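Local coordinates for protein putative nudix hydrolase family member (Chromobacterium violaceum, PDB 3F13) that probably acts as a magnesium-dependent hydrolase of the Nudix family, whose members typically cleave nucleoside diphosphates linked to another moiety, at residues B[17-21]-B[50-56]; B[20-24]-B[86-90]; B[71-75]-B[137-141]. All blocks are in the same frame, centred on the assembly; numbering follows the deposited sequence.

In the fold
Interaction 2 lies inside the central sheet of the Nudix alpha/beta/alpha sandwich, as the parallel pairing of strands 16-25 and 82-90; interactions 1 and 3 each bring a helix onto that sheet. Interaction 1, about 11 Å away between centres, lays helix 52-64 on it: Leu56 CD2 reaches Tyr87 CD2 at 3.2 Å and Cys89 SG at 3.7 Å. Interaction 3, about 10 Å from interaction 2 between centres, brings helix 136-157 to strand 70-78, whose Leu72 N lies 2.8 Å from Leu88 O, a probable hydrogen bond. Residues 50-56 fall within the Nudix box (44-65), which in this family carries metal-binding glutamates, so interaction 1 probably lies beside the active site.

Interaction 1. Residues B[17-21]-B[50-56]; sequences RRATA and ELRSQAL
Strand 17-21 is extended, and helix 52-56 lies across it with the axes 7.3 Å apart at closest and crossing at -53°. The CA atoms of Ala19 and Arg52 come within 5.2 Å; Arg17, Ala19 and Ala21 point toward the helix. Glu50, still in the loop, offers its carbonyl to the guanidinium of Arg17, which donates from NH2 to Glu50 O at 2.8 Å and from NH1 to the same oxygen at 3.1 Å. The Glu50 carboxylate turns to Arg58 in a salt bridge and to the backbone of Asn47. Leu51 is the N-cap. Its N donates to Gln54 OE1, three residues on, at 3.0 Å, which is one half of a capping box. Arg52 (chi1 m, chi2 t, chi3 m) reaches back toward the Arg17 end of the strand, with CD 3.6 Å from Arg17 CB, which lies over one face of its guanidinium, and 3.1 Å from Arg18 O; its NH2 bonds to Ala83 O. The like-charged Arg17 NH2 and Arg52 NE stand 4.3 Å apart and share water 1, which accepts from both and from Arg52 N. The small Ala19 lets the helix come close, its CB 3.3 Å from Arg52 O. One turn on, Leu56 (chi1 t, chi2 p) swings its end down to the strand: CD1 is 3.5 Å from Ala19 CB, and CD2 is 3.8 Å from Ala21 CB and 3.6 Å from Thr20 O. Packed against the sheet in this way, the loop-helix unit belongs to the Nudix box, residues 44-65, which in this family carries the metal-binding glutamates.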
# COMPACT_ATOMS: atom_id res chain seq x y z
N ARG B 17 8.97 0.82 16.98
CA ARG B 17 7.94 0.82 15.91
C ARG B 17 7.98 -0.46 15.11
O ARG B 17 9.05 -0.84 14.59
CB ARG B 17 8.14 2.01 14.99
CG ARG B 17 7.91 3.39 15.65
CD ARG B 17 8.16 4.52 14.62
NE ARG B 17 9.52 4.40 14.07
CZ ARG B 17 9.83 4.29 12.78
NH1 ARG B 17 11.10 4.16 12.44
NH2 ARG B 17 8.92 4.34 11.81
N ARG B 18 6.85 -1.18 15.03
CA ARG B 18 6.84 -2.41 14.26
C ARG B 18 5.75 -2.31 13.22
O ARG B 18 4.78 -1.57 13.45
CB ARG B 18 6.59 -3.63 15.14
CG ARG B 18 7.78 -3.90 16.10
CD ARG B 18 7.61 -5.21 16.84
NE ARG B 18 7.68 -6.39 15.97
CZ ARG B 18 8.77 -7.15 15.87
NH1 ARG B 18 8.76 -8.21 15.06
NH2 ARG B 18 9.87 -6.84 16.54
N ALA B 19 5.91 -3.00 12.09
CA ALA B 19 4.79 -3.14 11.13
C ALA B 19 4.31 -4.58 11.18
O ALA B 19 5.12 -5.48 11.36
CB ALA B 19 5.22 -2.79 9.68
N THR B 20 3.01 -4.82 11.01
CA THR B 20 2.52 -6.19 11.05
C THR B 20 1.56 -6.33 9.89
O THR B 20 0.78 -5.38 9.66
CB THR B 20 1.77 -6.42 12.38
OG1 THR B 20 2.74 -6.40 13.45
CG2 THR B 20 1.00 -7.76 12.37
N ALA B 21 1.64 -7.45 9.14
CA ALA B 21 0.76 -7.69 7.95
C ALA B 21 -0.30 -8.72 8.20
O ALA B 21 -0.03 -9.79 8.76
CB ALA B 21 1.59 -8.17 6.75
N GLU B 50 12.78 5.21 8.51
CA GLU B 50 11.95 4.34 7.69
C GLU B 50 10.55 4.29 8.27
O GLU B 50 10.39 3.91 9.44
CB GLU B 50 12.50 2.91 7.72
CG GLU B 50 11.80 1.93 6.78
CD GLU B 50 12.34 0.52 6.93
OE1 GLU B 50 12.52 -0.17 5.88
OE2 GLU B 50 12.61 0.10 8.08
N LEU B 51 9.55 4.66 7.48
CA LEU B 51 8.16 4.52 7.90
C LEU B 51 7.80 3.04 8.10
O LEU B 51 8.39 2.15 7.47
CB LEU B 51 7.26 5.09 6.82
CG LEU B 51 7.47 6.59 6.59
CD1 LEU B 51 6.71 7.05 5.32
CD2 LEU B 51 7.03 7.40 7.80
N ARG B 52 6.83 2.76 8.96
CA ARG B 52 6.33 1.39 9.13
C ARG B 52 5.79 0.80 7.83
O ARG B 52 5.92 -0.39 7.57
CB ARG B 52 5.32 1.32 10.28
CG ARG B 52 6.09 1.17 11.59
CD ARG B 52 5.27 1.41 12.83
NE ARG B 52 5.04 2.83 13.05
CZ ARG B 52 4.42 3.32 14.13
NH1 ARG B 52 4.22 4.61 14.22
NH2 ARG B 52 4.03 2.53 15.14
N SER B 53 5.23 1.65 6.98
CA SER B 53 4.67 1.10 5.75
C SER B 53 5.84 0.68 4.86
O SER B 53 5.72 -0.30 4.15
CB SER B 53 3.82 2.14 5.04
OG SER B 53 4.54 3.35 4.92
N GLN B 54 7.00 1.35 4.97
CA GLN B 54 8.19 0.94 4.21
C GLN B 54 8.76 -0.35 4.78
O GLN B 54 9.13 -1.28 4.06
CB GLN B 54 9.29 2.00 4.31
CG GLN B 54 9.04 3.19 3.45
CD GLN B 54 10.12 4.25 3.64
OE1 GLN B 54 10.04 5.07 4.54
NE2 GLN B 54 11.13 4.22 2.77
N ALA B 55 8.87 -0.38 6.09
CA ALA B 55 9.39 -1.55 6.74
C ALA B 55 8.50 -2.76 6.43
O ALA B 55 8.97 -3.87 6.25
CB ALA B 55 9.49 -1.27 8.22
N LEU B 56 7.18 -2.55 6.36
CA LEU B 56 6.29 -3.70 6.12
C LEU B 56 6.65 -4.40 4.78
O LEU B 56 6.78 -5.62 4.71
CB LEU B 56 4.82 -3.28 6.12
CG LEU B 56 3.99 -4.60 6.31
CD1 LEU B 56 4.68 -5.43 7.42
CD2 LEU B 56 2.56 -4.46 6.65
O HOH W 1 5.87 5.04 11.02

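Interaction 2. Residues B[20-24]-B[86-90]; sequences TAIIE and VYLCI
At the core of the Nudix mixed sheet, segments 20-24 and 86-90, on strands 16-25 and 82-90, run side by side as a parallel pair, twisted so that the axes of the short segments 20-22 and 86-90 make 48° and approach to 4.7 Å. Thr20 pairs with Val86, Ala21 with Tyr87 and Ile22 with Leu88, the CA atoms of the pairs lying 4.8, 5.1 and 4.7 Å apart. The backbone bonds follow the parallel pattern, in which residues 20 and 22 straddle Tyr87: Tyr87 N donates to Thr20 O at 3.0 Å, Ile22 N to Tyr87 O at 2.8 Å, and Cys89 N to Ile22 O at 3.0 Å. CA-H...O contacts support them, the shortest from Leu88 CA to Ile22 O at 3.3 Å.

Apolar packing follows on both faces. Beside Thr20, whose hydroxyl bonds to His84, branched Ile22, Val86 and Leu88 fill the buried space: Ile22 CD1 meets Val86 CG1 at 3.4 Å, and with chi1 t and chi2 p the end of Leu88 comes nearer, its CD1 meeting Ile22 CG2 at 3.7 Å. On the face of Ala21 and Tyr87, where helix 52-64 packs, Ala21 CB touches Cys89 SG at 3.8 Å, two small side chains fitting beneath the helix.

The polar end of Glu24 turns to Tyr127 and Arg131 of helix 118-132. Beyond the Ile22-Leu88 pair, water 2 bridges the backbones, accepting from Glu24 N and donating to Cys89 O, each at 2.8 Å.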
# COMPACT_ATOMS: atom_id res chain seq x y z
N THR B 20 3.01 -4.82 11.01
CA THR B 20 2.52 -6.19 11.05
C THR B 20 1.56 -6.33 9.89
O THR B 20 0.78 -5.38 9.66
CB THR B 20 1.77 -6.42 12.38
OG1 THR B 20 2.74 -6.40 13.45
CG2 THR B 20 1.00 -7.76 12.37
N ALA B 21 1.64 -7.45 9.14
CA ALA B 21 0.76 -7.69 7.95
C ALA B 21 -0.30 -8.72 8.20
O ALA B 21 -0.03 -9.79 8.76
CB ALA B 21 1.59 -8.17 6.75
N ILE B 22 -1.49 -8.41 7.72
CA ILE B 22 -2.55 -9.39 7.62
C ILE B 22 -2.67 -9.69 6.15
O ILE B 22 -3.07 -8.81 5.39
CB ILE B 22 -3.89 -8.84 8.09
CG1 ILE B 22 -3.91 -8.65 9.61
CG2 ILE B 22 -5.02 -9.79 7.59
CD1 ILE B 22 -2.63 -8.25 10.22
N ILE B 23 -2.28 -10.90 5.74
CA ILE B 23 -2.33 -11.32 4.35
C ILE B 23 -3.29 -12.49 4.21
O ILE B 23 -2.99 -13.58 4.71
CB ILE B 23 -0.96 -11.77 3.86
CG1 ILE B 23 -0.01 -10.59 3.86
CG2 ILE B 23 -1.04 -12.35 2.43
CD1 ILE B 23 1.48 -11.03 3.79
N GLU B 24 -4.40 -12.28 3.53
CA GLU B 24 -5.40 -13.35 3.40
C GLU B 24 -5.08 -14.20 2.16
O GLU B 24 -5.10 -13.72 1.02
CB GLU B 24 -6.81 -12.76 3.33
CG GLU B 24 -7.25 -12.09 4.60
CD GLU B 24 -8.63 -12.56 5.09
OE1 GLU B 24 -9.10 -13.62 4.62
OE2 GLU B 24 -9.24 -11.86 5.93
N VAL B 86 -0.82 -1.97 11.85
CA VAL B 86 -1.29 -3.20 11.25
C VAL B 86 -1.91 -2.90 9.89
O VAL B 86 -2.74 -2.00 9.81
CB VAL B 86 -2.38 -3.83 12.16
CG1 VAL B 86 -2.92 -5.16 11.57
CG2 VAL B 86 -1.77 -4.09 13.54
N TYR B 87 -1.55 -3.67 8.85
CA TYR B 87 -2.00 -3.43 7.47
C TYR B 87 -2.52 -4.70 6.80
O TYR B 87 -1.89 -5.77 6.92
CB TYR B 87 -0.83 -2.99 6.57
CG TYR B 87 0.00 -1.85 7.10
CD1 TYR B 87 -0.19 -0.54 6.63
CD2 TYR B 87 0.97 -2.06 8.09
CE1 TYR B 87 0.55 0.52 7.09
CE2 TYR B 87 1.76 -0.97 8.56
CZ TYR B 87 1.50 0.32 8.07
OH TYR B 87 2.26 1.41 8.51
N LEU B 88 -3.59 -4.57 6.03
CA LEU B 88 -4.10 -5.67 5.21
C LEU B 88 -3.33 -5.53 3.90
O LEU B 88 -3.34 -4.45 3.30
CB LEU B 88 -5.58 -5.48 4.92
CG LEU B 88 -6.21 -6.53 3.98
CD1 LEU B 88 -6.25 -7.92 4.61
CD2 LEU B 88 -7.63 -6.13 3.56
N CYS B 89 -2.62 -6.58 3.50
CA CYS B 89 -1.79 -6.51 2.28
C CYS B 89 -2.19 -7.51 1.21
O CYS B 89 -2.54 -8.64 1.52
CB CYS B 89 -0.34 -6.78 2.64
SG CYS B 89 0.32 -5.80 4.02
N ILE B 90 -2.07 -7.09 -0.05
CA ILE B 90 -2.19 -7.95 -1.22
C ILE B 90 -0.81 -8.08 -1.88
O ILE B 90 -0.08 -7.09 -2.10
CB ILE B 90 -3.03 -7.29 -2.34
CG1 ILE B 90 -4.25 -6.57 -1.80
CG2 ILE B 90 -3.28 -8.27 -3.49
CD1 ILE B 90 -5.21 -6.21 -2.92
O HOH W 2 -4.90 -10.01 1.99

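Interaction 3. Residues B[71-75]-B[137-141]; sequences MLYLF and KGEAL
A classic beta bulge in strand 70-78 receives a lysine from helix 136-157, where that helix packs on the Nudix sheet. The short segments run at 142° with their axes 9.7 Å apart at closest, about the usual separation, near 10 Å, of a helix packed on a sheet. The nearest CA pairs are Leu72 with Leu141 at 7.2 Å and Leu74 with Lys137 at 7.6 Å.

Leu74 and Phe75 both face Val86 of the adjacent strand. The bulge gives Leu74 a phi/psi of -99/-54 within an otherwise extended run, and its carbonyl points at the helix. Lys137, reaching out with chi1 and chi2 t, chi3 m and chi4 t, donates from NZ to Leu74 O at 2.6 Å. A long, flexible amine suits this task, and its CE also lies 3.3 Å from Tyr73 O. The ring of Tyr73 comes within 4.0 Å of this amine, measured from CE2 to NZ, while its hydroxyl bonds to Asp76.

Beside this polar contact lies an apolar one, made by Leu72, Leu74, Ala140 and Leu141. Leu72 (chi1 t, chi2 p) points at the helix, its CD2 4.0 Å from Ala140 CB, 4.1 Å from Leu141 CB and 3.6 Å from Leu141 N; the small Ala140 lets it sit close to the helix backbone. Leu74 CD2 reaches Leu141 CD1 at 4.1 Å, and both residues also touch Leu130 of helix 118-132.

Strand 70-78 also meets the second subunit, Tyr73 N bonding to Ser70 OG of that chain. On its other side Met71 packs on helix 52-64, so strand 71-75 lies between two helical layers, as in the Nudix alpha/beta/alpha sandwich.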
# COMPACT_ATOMS: atom_id res chain seq x y z
N MET B 71 -1.71 -2.15 0.05
CA MET B 71 -1.83 -2.31 1.49
C MET B 71 -2.87 -1.33 1.99
O MET B 71 -3.01 -0.21 1.48
CB MET B 71 -0.45 -1.98 2.13
CG MET B 71 0.47 -0.74 1.42
SD MET B 71 1.89 -0.44 2.50
CE MET B 71 1.79 -1.88 3.57
N LEU B 72 -3.56 -1.70 3.05
CA LEU B 72 -4.49 -0.80 3.68
C LEU B 72 -4.19 -0.71 5.17
O LEU B 72 -4.29 -1.73 5.87
CB LEU B 72 -5.94 -1.29 3.45
CG LEU B 72 -6.97 -0.52 4.26
CD1 LEU B 72 -7.02 0.94 3.75
CD2 LEU B 72 -8.33 -1.20 4.14
N TYR B 73 -3.81 0.45 5.66
CA TYR B 73 -3.60 0.64 7.10
C TYR B 73 -4.91 0.40 7.86
O TYR B 73 -5.94 1.03 7.57
CB TYR B 73 -3.03 2.05 7.41
CG TYR B 73 -3.13 2.44 8.87
CD1 TYR B 73 -2.32 1.83 9.84
CD2 TYR B 73 -4.10 3.33 9.31
CE1 TYR B 73 -2.45 2.15 11.20
CE2 TYR B 73 -4.23 3.68 10.67
CZ TYR B 73 -3.39 3.06 11.60
OH TYR B 73 -3.47 3.38 12.94
N LEU B 74 -4.90 -0.53 8.83
CA LEU B 74 -6.11 -0.85 9.60
C LEU B 74 -6.12 -0.15 10.97
O LEU B 74 -7.10 0.55 11.31
CB LEU B 74 -6.22 -2.36 9.81
CG LEU B 74 -6.06 -3.18 8.53
CD1 LEU B 74 -5.99 -4.70 8.81
CD2 LEU B 74 -7.23 -2.80 7.58
N PHE B 75 -5.06 -0.32 11.76
CA PHE B 75 -5.06 0.26 13.11
C PHE B 75 -3.70 0.10 13.76
O PHE B 75 -2.82 -0.63 13.22
CB PHE B 75 -6.12 -0.42 14.01
CG PHE B 75 -6.07 -1.95 14.00
CD1 PHE B 75 -5.19 -2.65 14.82
CD2 PHE B 75 -6.93 -2.68 13.19
CE1 PHE B 75 -5.14 -4.08 14.82
CE2 PHE B 75 -6.90 -4.10 13.17
CZ PHE B 75 -5.97 -4.79 13.98
N LYS B 137 -13.74 2.46 6.51
CA LYS B 137 -12.60 1.54 6.57
C LYS B 137 -12.98 0.07 6.36
O LYS B 137 -12.34 -0.64 5.59
CB LYS B 137 -11.82 1.73 7.86
CG LYS B 137 -10.68 0.76 8.05
CD LYS B 137 -9.86 1.18 9.23
CE LYS B 137 -8.81 2.19 8.83
NZ LYS B 137 -8.07 2.60 10.06
N GLY B 138 -14.02 -0.38 7.05
CA GLY B 138 -14.55 -1.73 6.86
C GLY B 138 -14.88 -1.96 5.40
O GLY B 138 -14.57 -3.04 4.87
N GLU B 139 -15.47 -0.96 4.73
CA GLU B 139 -15.85 -1.09 3.31
C GLU B 139 -14.62 -1.24 2.41
O GLU B 139 -14.62 -2.06 1.50
CB GLU B 139 -16.70 0.09 2.83
CG GLU B 139 -18.12 0.08 3.37
CD GLU B 139 -18.97 1.15 2.70
OE1 GLU B 139 -19.45 0.88 1.56
OE2 GLU B 139 -19.13 2.26 3.27
N ALA B 140 -13.62 -0.39 2.65
CA ALA B 140 -12.32 -0.50 1.98
C ALA B 140 -11.66 -1.85 2.20
O ALA B 140 -11.17 -2.46 1.27
CB ALA B 140 -11.42 0.61 2.44
N LEU B 141 -11.66 -2.32 3.44
CA LEU B 141 -11.10 -3.62 3.77
C LEU B 141 -11.82 -4.70 2.94
O LEU B 141 -11.17 -5.52 2.26
CB LEU B 141 -11.25 -3.86 5.27
CG LEU B 141 -10.56 -5.02 5.97
CD1 LEU B 141 -10.81 -4.84 7.49
CD2 LEU B 141 -11.15 -6.34 5.47